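PDB 6Y43: angiopoietin-related protein 6 from Homo sapiens, which is probably a secreted, angiopoietin-like growth factor whose fibrinogen-like globe binds calcium and is likely to recognise partner proteins. Local coordinates for residues Gly46-Ile51 / Leu216-Lys221. Numbering follows the deposited sequence.
Sequences GGWTVI and LIRPLK
Leu216 lies side by side with Val50 as a non-hydrogen-bonded antiparallel pair, and its CD2 presses on Val50 CG2 at 3.5 Å, tighter than usual for two carbons. The same Leu216 methyl also meets Trp48 CB. At Ile217 the pairing becomes hydrogen-bonded: Thr49 N donates to Ile217 O, and Ile217 N donates to Thr49 O, both at 2.8 Å. A water donates to Gly47 O at 2.7 Å, is also bonded to Thr49 OG1 and donates weakly to Ile217 O, tying the two segments together. On the Thr49 face, Ile217 CG1 sits between its backbone N and carbonyl carbon (chi1 61°) and meets Ile51 CG2 at 3.9 Å, the two side chains crossing at about a right angle. Arg218 then runs over the six-membered ring of Trp48. Its CB makes a CH-pi contact 3.9 Å from the centroid of that ring, and a bend at chi3 (77°) brings the guanidinium over the rim, 23° from parallel, with CZ 3.3 Å from Trp48 CZ2. NH1 donates in plane to Gly46 O (2.8 Å) and also bonds Glu44 O. An alanine in place of Trp48 would probably open a gap beside the Arg218 chain, its CB losing the CH-pi contact and its guanidinium the ring over one face. Gly47 and Trp48, both opposite Glu40, form a G1 beta bulge where strand 48-54 begins, between strands 33-40 and 212-219 in the antiparallel sheet of this fibrinogen C-terminal globular domain.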
loop_
_atom_site.group_PDB
_atom_site.type_symbol
_atom_site.label_atom_id
_atom_site.label_comp_id
_atom_site.label_asym_id
_atom_site.label_seq_id
_atom_site.Cartn_x
_atom_site.Cartn_y
_atom_site.Cartn_z
ATOM N N GLY A 46 1.754 -15.735 -6.189
ATOM C CA GLY A 46 0.462 -15.120 -6.428
ATOM C C GLY A 46 -0.397 -15.018 -5.181
ATOM O O GLY A 46 0.038 -15.242 -4.040
ATOM N N GLY A 47 -1.656 -14.634 -5.422
ATOM C CA GLY A 47 -2.618 -14.481 -4.359
ATOM C C GLY A 47 -2.511 -13.182 -3.586
ATOM O O GLY A 47 -2.996 -13.113 -2.454
ATOM N N TRP A 48 -1.921 -12.155 -4.176
ATOM C CA TRP A 48 -1.665 -10.888 -3.503
ATOM C C TRP A 48 -2.753 -9.886 -3.866
ATOM O O TRP A 48 -2.979 -9.615 -5.052
ATOM C CB TRP A 48 -0.301 -10.323 -3.899
ATOM C CG TRP A 48 0.848 -11.151 -3.473
ATOM C CD1 TRP A 48 1.572 -12.012 -4.240
ATOM C CD2 TRP A 48 1.443 -11.176 -2.167
ATOM N NE1 TRP A 48 2.581 -12.583 -3.496
ATOM C CE2 TRP A 48 2.530 -12.083 -2.221
ATOM C CE3 TRP A 48 1.170 -10.514 -0.968
ATOM C CZ2 TRP A 48 3.323 -12.360 -1.114
ATOM C CZ3 TRP A 48 1.969 -10.793 0.135
ATOM C CH2 TRP A 48 3.030 -11.707 0.044
ATOM N N THR A 49 -3.414 -9.338 -2.846
ATOM C CA THR A 49 -4.379 -8.258 -3.024
ATOM C C THR A 49 -3.643 -6.925 -3.015
ATOM O O THR A 49 -3.018 -6.572 -2.012
ATOM C CB THR A 49 -5.425 -8.281 -1.911
ATOM O OG1 THR A 49 -6.068 -9.555 -1.900
ATOM C CG2 THR A 49 -6.445 -7.148 -2.074
ATOM N N VAL A 50 -3.713 -6.187 -4.124
ATOM C CA VAL A 50 -3.113 -4.860 -4.143
ATOM C C VAL A 50 -3.980 -3.915 -3.319
ATOM O O VAL A 50 -5.183 -3.787 -3.569
ATOM C CB VAL A 50 -2.960 -4.362 -5.587
ATOM C CG1 VAL A 50 -2.492 -2.907 -5.610
ATOM C CG2 VAL A 50 -1.996 -5.257 -6.349
ATOM N N ILE A 51 -3.354 -3.209 -2.368
ATOM C CA ILE A 51 -4.047 -2.182 -1.586
ATOM C C ILE A 51 -3.589 -0.770 -1.906
ATOM O O ILE A 51 -4.259 0.187 -1.483
ATOM C CB ILE A 51 -3.940 -2.431 -0.069
ATOM C CG1 ILE A 51 -2.504 -2.258 0.440
ATOM C CG2 ILE A 51 -4.432 -3.823 0.263
ATOM C CD1 ILE A 51 -2.407 -2.181 1.938
ATOM N N LEU A 216 0.869 -4.788 -1.216
ATOM C CA LEU A 216 -0.019 -5.927 -1.453
ATOM C C LEU A 216 -0.101 -6.768 -0.185
ATOM O O LEU A 216 0.850 -6.830 0.586
ATOM C CB LEU A 216 0.474 -6.774 -2.628
ATOM C CG LEU A 216 0.927 -6.008 -3.893
ATOM C CD1 LEU A 216 2.346 -5.543 -3.779
ATOM C CD2 LEU A 216 0.736 -6.966 -5.015
ATOM N N ILE A 217 -1.246 -7.421 0.033
ATOM C CA ILE A 217 -1.389 -8.293 1.189
ATOM C C ILE A 217 -1.943 -9.659 0.790
ATOM O O ILE A 217 -2.596 -9.830 -0.243
ATOM C CB ILE A 217 -2.272 -7.646 2.279
ATOM C CG1 ILE A 217 -3.670 -7.380 1.728
ATOM C CG2 ILE A 217 -1.602 -6.397 2.795
ATOM C CD1 ILE A 217 -4.627 -6.861 2.805
ATOM N N ARG A 218 -1.660 -10.646 1.639
ATOM C CA ARG A 218 -2.047 -12.028 1.455
ATOM C C ARG A 218 -2.170 -12.645 2.832
ATOM O O ARG A 218 -1.373 -12.308 3.723
ATOM C CB ARG A 218 -0.997 -12.764 0.619
ATOM C CG ARG A 218 -1.252 -14.228 0.303
ATOM C CD ARG A 218 -0.192 -14.707 -0.686
ATOM N NE ARG A 218 1.124 -14.980 -0.086
ATOM C CZ ARG A 218 2.164 -15.443 -0.781
ATOM N NH1 ARG A 218 2.063 -15.685 -2.088
ATOM N NH2 ARG A 218 3.323 -15.652 -0.178
ATOM N N PRO A 219 -3.129 -13.542 3.047
ATOM C CA PRO A 219 -3.169 -14.246 4.336
ATOM C C PRO A 219 -1.843 -14.938 4.615
ATOM O O PRO A 219 -1.179 -15.466 3.713
ATOM C CB PRO A 219 -4.319 -15.249 4.164
ATOM C CG PRO A 219 -5.154 -14.698 3.038
ATOM C CD PRO A 219 -4.191 -13.997 2.129
ATOM N N LEU A 220 -1.441 -14.908 5.872
ATOM C CA LEU A 220 -0.195 -15.522 6.311
ATOM C C LEU A 220 -0.542 -16.815 7.021
ATOM O O LEU A 220 -1.071 -16.794 8.133
ATOM C CB LEU A 220 0.576 -14.601 7.244
ATOM C CG LEU A 220 1.936 -15.083 7.721
ATOM C CD1 LEU A 220 2.836 -15.499 6.592
ATOM C CD2 LEU A 220 2.551 -13.954 8.545
ATOM N N LYS A 221 -0.244 -17.923 6.381
ATOM C CA LYS A 221 -0.519 -19.252 6.899
ATOM C C LYS A 221 0.814 -19.892 7.257
ATOM O O LYS A 221 1.562 -20.312 6.374
ATOM C CB LYS A 221 -1.273 -20.044 5.843
ATOM C CG LYS A 221 -1.449 -21.487 6.144
ATOM C CD LYS A 221 -2.200 -21.556 7.477
ATOM C CE LYS A 221 -1.975 -22.898 8.071
ATOM N NZ LYS A 221 -3.105 -23.683 7.641
HETATM O O HOH W 1 -5.001 -12.160 -0.962
#